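Local coordinates for protein extracellular ligand-binding receptor (Desulfohalobium retbaense DSM 5692, PDB 5ERE) that probably serves as an extracellular sensor, holding ketoleucine in a periplasmic-binding-protein module and cytosine in a tandem PAS-like module, and also binds calcium, at residues Leu27-Ser32 / Asp261-Leu266; Arg268-Gly273 / Lys278-Trp283. All coordinates share one frame; numbering follows the deposited sequence.

Interaction 1 of 2, residues Leu27-Ser32 / Asp261-Leu266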
loop_
_atom_site.group_PDB
_atom_site.type_symbol
_atom_site.label_atom_id
_atom_site.label_comp_id
_atom_site.label_asym_id
_atom_site.label_seq_id
_atom_site.Cartn_x
_atom_site.Cartn_y
_atom_site.Cartn_z
ATOM N N LEU A 27 11.131 -1.604 29.889
ATOM C CA LEU A 27 11.255 -3.059 29.782
ATOM C C LEU A 27 12.439 -3.473 28.866
ATOM O O LEU A 27 13.232 -4.378 29.185
ATOM C CB LEU A 27 9.938 -3.630 29.277
ATOM C CG LEU A 27 9.816 -5.144 29.219
ATOM C CD1 LEU A 27 9.836 -5.717 30.612
ATOM C CD2 LEU A 27 8.517 -5.475 28.563
ATOM N N ALA A 28 12.559 -2.767 27.747
ATOM C CA ALA A 28 13.585 -2.980 26.743
ATOM C C ALA A 28 15.000 -2.726 27.293
ATOM O O ALA A 28 15.954 -3.451 26.970
ATOM C CB ALA A 28 13.320 -2.085 25.561
ATOM N N LEU A 29 15.128 -1.698 28.123
ATOM C CA LEU A 29 16.434 -1.294 28.629
ATOM C C LEU A 29 16.953 -2.247 29.689
ATOM O O LEU A 29 18.134 -2.562 29.714
ATOM C CB LEU A 29 16.383 0.112 29.215
ATOM C CG LEU A 29 17.256 1.085 28.435
ATOM C CD1 LEU A 29 16.602 1.292 27.092
ATOM C CD2 LEU A 29 17.440 2.395 29.178
ATOM N N ALA A 30 16.058 -2.676 30.574
ATOM C CA ALA A 30 16.407 -3.594 31.632
ATOM C C ALA A 30 17.070 -4.868 31.071
ATOM O O ALA A 30 18.073 -5.324 31.608
ATOM C CB ALA A 30 15.172 -3.938 32.441
ATOM N N GLU A 31 16.526 -5.405 29.975
ATOM C CA GLU A 31 16.995 -6.669 29.403
ATOM C C GLU A 31 18.260 -6.528 28.547
ATOM O O GLU A 31 19.114 -7.414 28.556
ATOM C CB GLU A 31 15.880 -7.324 28.563
ATOM C CG GLU A 31 15.514 -6.602 27.266
ATOM C CD GLU A 31 14.952 -7.527 26.190
ATOM O OE1 GLU A 31 13.858 -8.102 26.388
ATOM O OE2 GLU A 31 15.614 -7.671 25.135
ATOM N N SER A 32 18.365 -5.425 27.805
ATOM C CA SER A 32 19.484 -5.203 26.885
ATOM C C SER A 32 20.809 -4.989 27.612
ATOM O O SER A 32 21.874 -5.033 26.994
ATOM C CB SER A 32 19.204 -3.996 25.983
ATOM O OG SER A 32 18.646 -4.402 24.746
ATOM N N ASP A 261 11.264 -1.715 19.630
ATOM C CA ASP A 261 12.252 -1.871 18.551
ATOM C C ASP A 261 13.222 -0.695 18.451
ATOM O O ASP A 261 14.405 -0.878 18.086
ATOM C CB ASP A 261 11.600 -2.076 17.191
ATOM C CG ASP A 261 11.079 -3.482 16.987
ATOM O OD1 ASP A 261 11.198 -4.310 17.919
ATOM O OD2 ASP A 261 10.541 -3.753 15.886
ATOM N N LEU A 262 12.763 0.496 18.775
ATOM C CA LEU A 262 13.676 1.619 18.856
ATOM C C LEU A 262 14.759 1.375 19.897
ATOM O O LEU A 262 15.930 1.626 19.628
ATOM C CB LEU A 262 12.951 2.898 19.214
ATOM C CG LEU A 262 13.923 4.001 19.666
ATOM C CD1 LEU A 262 14.826 4.343 18.516
ATOM C CD2 LEU A 262 13.147 5.186 20.069
ATOM N N CYS A 263 14.379 0.939 21.102
ATOM C CA CYS A 263 15.405 0.713 22.145
ATOM C C CYS A 263 16.349 -0.376 21.774
ATOM O O CYS A 263 17.548 -0.260 22.033
ATOM C CB CYS A 263 14.807 0.406 23.514
ATOM S SG CYS A 263 13.804 1.735 24.092
ATOM N N THR A 264 15.831 -1.446 21.188
ATOM C CA THR A 264 16.673 -2.595 20.826
ATOM C C THR A 264 17.769 -2.176 19.850
ATOM O O THR A 264 18.950 -2.483 20.023
ATOM C CB THR A 264 15.795 -3.717 20.201
ATOM O OG1 THR A 264 14.992 -4.287 21.242
ATOM C CG2 THR A 264 16.625 -4.789 19.536
ATOM N N THR A 265 17.363 -1.452 18.816
ATOM C CA THR A 265 18.279 -1.145 17.742
ATOM C C THR A 265 19.204 0.008 18.132
ATOM O O THR A 265 20.373 -0.020 17.781
ATOM C CB THR A 265 17.514 -0.843 16.452
ATOM O OG1 THR A 265 16.636 0.276 16.648
ATOM C CG2 THR A 265 16.726 -2.095 16.054
ATOM N N LEU A 266 18.700 0.997 18.869
ATOM C CA LEU A 266 19.530 2.099 19.315
ATOM C C LEU A 266 20.583 1.642 20.321
ATOM O O LEU A 266 21.691 2.157 20.330
ATOM C CB LEU A 266 18.681 3.210 19.934
ATOM C CG LEU A 266 19.377 4.541 20.236
ATOM C CD1 LEU A 266 19.945 5.156 18.973
ATOM C CD2 LEU A 266 18.373 5.527 20.865
#
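Ala28 and Cys263 meet where helix 15-32 packs against helix 254-271, their CB atoms only 3.6 Å apart. Both CA-CB bonds point at the opposing helix, and the small side chains let the backbones come close, with Ala28 CA 6.2 Å from Cys263 CA. The thiol takes the position anti to its own carbonyl carbon (chi1 -60°), which lays SG beside the backbone N and along the flank of the alanine methyl, 4.1 Å from Ala28 CB. Leu29 adds a second contact from the same helix: its CD1 lies 4.1 Å from Cys263 CB and equally near SG, so the cysteine rests against two neighbouring side chains. Ala28 and Cys263 are buried, and what crosses between the segments here is apolar packing. Toward the C-terminal end of helix 15-32 the fit slackens. Ser32 is poorly ordered and makes no close contact with 261-266, while OE2 of solvent-exposed Glu31 hydrogen-bonds the hydroxyl of Tyr260, just before 261-266 on the same helix. Within helix 254-271, Asp261 O accepts from both Thr265 N and Thr265 OG1, the hydroxyl at 2.9 Å. The two helices sit side by side in the alpha/beta lobe of the binding-protein module: Leu27 leans on helix 239-248, Leu262 packs on Val90 and Ile92 of strand 88-92, and Leu266 rests against Phe88 and helix 277-284.

Interaction 2 of 2, residues Arg268-Gly273 / Lys278-Trp283. With CA (calcium ion), chain E.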
loop_
_atom_site.group_PDB
_atom_site.type_symbol
_atom_site.label_atom_id
_atom_site.label_comp_id
_atom_site.label_asym_id
_atom_site.label_seq_id
_atom_site.Cartn_x
_atom_site.Cartn_y
_atom_site.Cartn_z
ATOM N N ARG A 268 21.987 -1.251 20.289
ATOM C CA ARG A 268 23.013 -1.950 19.520
ATOM C C ARG A 268 23.883 -0.884 18.853
ATOM O O ARG A 268 25.100 -1.008 18.875
ATOM C CB ARG A 268 22.402 -2.917 18.478
ATOM C CG ARG A 268 21.808 -4.247 19.028
ATOM C CD ARG A 268 20.562 -4.791 18.226
ATOM N NE ARG A 268 20.791 -4.826 16.779
ATOM C CZ ARG A 268 19.848 -4.937 15.840
ATOM N NH1 ARG A 268 18.565 -5.050 16.158
ATOM N NH2 ARG A 268 20.221 -4.953 14.558
ATOM N N ALA A 269 23.272 0.185 18.310
ATOM C CA ALA A 269 24.059 1.276 17.704
ATOM C C ALA A 269 25.017 1.931 18.701
ATOM O O ALA A 269 26.147 2.224 18.359
ATOM C CB ALA A 269 23.130 2.366 17.082
ATOM N N LEU A 270 24.583 2.173 19.931
ATOM C CA LEU A 270 25.439 2.910 20.853
ATOM C C LEU A 270 26.577 2.004 21.386
ATOM O O LEU A 270 27.679 2.495 21.633
ATOM C CB LEU A 270 24.599 3.533 21.974
ATOM C CG LEU A 270 23.620 4.637 21.492
ATOM C CD1 LEU A 270 22.676 5.137 22.594
ATOM C CD2 LEU A 270 24.406 5.800 20.965
ATOM N N GLU A 271 26.341 0.690 21.470
ATOM C CA GLU A 271 27.402 -0.292 21.763
ATOM C C GLU A 271 28.534 -0.322 20.728
ATOM O O GLU A 271 29.713 -0.352 21.075
ATOM C CB GLU A 271 26.821 -1.698 21.840
ATOM C CG GLU A 271 26.213 -2.058 23.171
ATOM C CD GLU A 271 25.817 -3.529 23.226
ATOM O OE1 GLU A 271 25.354 -4.060 22.185
ATOM O OE2 GLU A 271 25.989 -4.154 24.300
ATOM N N GLN A 272 28.143 -0.356 19.454
ATOM C CA GLN A 272 29.069 -0.369 18.324
ATOM C C GLN A 272 29.796 0.965 18.070
ATOM O O GLN A 272 30.362 1.167 16.991
ATOM C CB GLN A 272 28.313 -0.774 17.053
ATOM C CG GLN A 272 28.002 -2.255 16.951
ATOM C CD GLN A 272 29.257 -3.083 16.723
ATOM O OE1 GLN A 272 29.798 -3.125 15.615
ATOM N NE2 GLN A 272 29.735 -3.728 17.778
ATOM N N GLY A 273 29.770 1.875 19.048
ATOM C CA GLY A 273 30.558 3.100 18.976
ATOM C C GLY A 273 29.961 4.218 18.138
ATOM O O GLY A 273 30.514 5.316 18.065
ATOM N N LYS A 278 25.514 11.739 12.324
ATOM C CA LYS A 278 25.697 11.118 11.033
ATOM C C LYS A 278 25.838 9.607 11.171
ATOM O O LYS A 278 25.336 8.854 10.350
ATOM C CB LYS A 278 26.939 11.677 10.329
ATOM C CG LYS A 278 26.724 13.019 9.645
ATOM C CD LYS A 278 27.697 13.251 8.468
ATOM C CE LYS A 278 27.338 12.391 7.243
ATOM N NZ LYS A 278 27.891 12.955 5.967
ATOM N N ALA A 279 26.570 9.158 12.173
ATOM C CA ALA A 279 26.811 7.721 12.306
ATOM C C ALA A 279 25.508 7.034 12.747
ATOM O O ALA A 279 25.185 5.923 12.322
ATOM C CB ALA A 279 27.928 7.450 13.293
ATOM N N LEU A 280 24.767 7.708 13.603
ATOM C CA LEU A 280 23.533 7.143 14.125
ATOM C C LEU A 280 22.481 7.077 13.026
ATOM O O LEU A 280 21.760 6.090 12.919
ATOM C CB LEU A 280 23.056 7.943 15.328
ATOM C CG LEU A 280 23.816 7.571 16.587
ATOM C CD1 LEU A 280 23.577 8.555 17.680
ATOM C CD2 LEU A 280 23.462 6.185 17.051
ATOM N N PHE A 281 22.400 8.120 12.204
ATOM C CA PHE A 281 21.501 8.120 11.055
ATOM C C PHE A 281 21.871 6.980 10.077
ATOM O O PHE A 281 21.003 6.198 9.665
ATOM C CB PHE A 281 21.529 9.500 10.374
ATOM C CG PHE A 281 20.453 9.718 9.337
ATOM C CD1 PHE A 281 20.593 9.221 8.055
ATOM C CD2 PHE A 281 19.320 10.472 9.639
ATOM C CE1 PHE A 281 19.622 9.431 7.107
ATOM C CE2 PHE A 281 18.340 10.688 8.692
ATOM C CZ PHE A 281 18.477 10.171 7.429
ATOM N N GLU A 282 23.154 6.840 9.754
ATOM C CA GLU A 282 23.582 5.801 8.821
ATOM C C GLU A 282 23.339 4.376 9.367
ATOM O O GLU A 282 23.138 3.406 8.612
ATOM C CB GLU A 282 25.080 5.977 8.463
ATOM C CG GLU A 282 25.585 4.901 7.497
ATOM C CD GLU A 282 24.861 4.916 6.155
ATOM O OE1 GLU A 282 24.910 5.988 5.506
ATOM O OE2 GLU A 282 24.216 3.895 5.766
ATOM N N TRP A 283 23.387 4.245 10.676
ATOM C CA TRP A 283 23.037 2.983 11.303
ATOM C C TRP A 283 21.689 2.479 10.820
ATOM O O TRP A 283 21.481 1.271 10.616
ATOM C CB TRP A 283 22.992 3.160 12.814
ATOM C CG TRP A 283 22.691 1.919 13.510
ATOM C CD1 TRP A 283 21.459 1.456 13.875
ATOM C CD2 TRP A 283 23.641 0.928 13.913
ATOM N NE1 TRP A 283 21.585 0.237 14.496
ATOM C CE2 TRP A 283 22.910 -0.114 14.527
ATOM C CE3 TRP A 283 25.032 0.820 13.816
ATOM C CZ2 TRP A 283 23.523 -1.226 15.050
ATOM C CZ3 TRP A 283 25.646 -0.298 14.343
ATOM C CH2 TRP A 283 24.886 -1.309 14.944
HETATM CA CA CA E . 23.037 2.123 6.766
#
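Two successive helices joined by a short connection, 254-271 and 277-284, pack together here, with Trp283 laid on Ala269 beside the calcium site. Ala269 CB stands 3.4 Å above the centroid of the five-membered ring of Trp283, 6° off its normal, a CH-pi contact squarely over one face. CG of Trp283 is anti to the backbone N (chi1 -178°), which extends the indole across the gap to the first helix. Its six-membered ring goes further: Trp283 CZ2 approaches Arg268 CB at 4.0 Å, and Trp283 CH2 meets Gln272 CG at 3.8 Å, the glutamine chain crossing the indole at about a right angle. On the buried side Leu280 CD2 touches Ala269 CB at 3.8 Å and Leu270 CD2 at 4.0 Å. With an alanine here instead of Trp283 the indole would be gone, which is likely to leave the Ala269 methyl uncovered on this side and the aliphatic parts of Arg268 and Gln272 without their partner. Next to the tryptophan, Glu282 grips calcium twice, through its backbone O at 2.2 Å and its carboxylate OE2 at 2.4 Å, with Ala285 O and Asn287 OD1 as further ligands. This is a calcium site at the C-terminal end of a helix, whose neighbouring tryptophan packs on the preceding helix.

Helix 254-271 is common to both contacts: interaction 1 uses its middle against helix 15-32, and interaction 2 uses its C-terminal end against helix 277-284. Their centres lie about 14 Å apart, and they touch by packing alone, Thr265 O lying 3.5 Å from Trp283 NE1 and Leu266 CD1 4.1 Å from Leu280 CD2. Interaction 1 joins distant parts of the chain in a small, buried meeting of compact side chains, away from the ligand and metal sites. Interaction 2 joins helices adjacent in sequence, is larger and only partly buried, and relies on an aromatic face with long polar chains at its exposed margin. The same helix therefore takes part in a small buried contact and, at its end, in packing beside the calcium site.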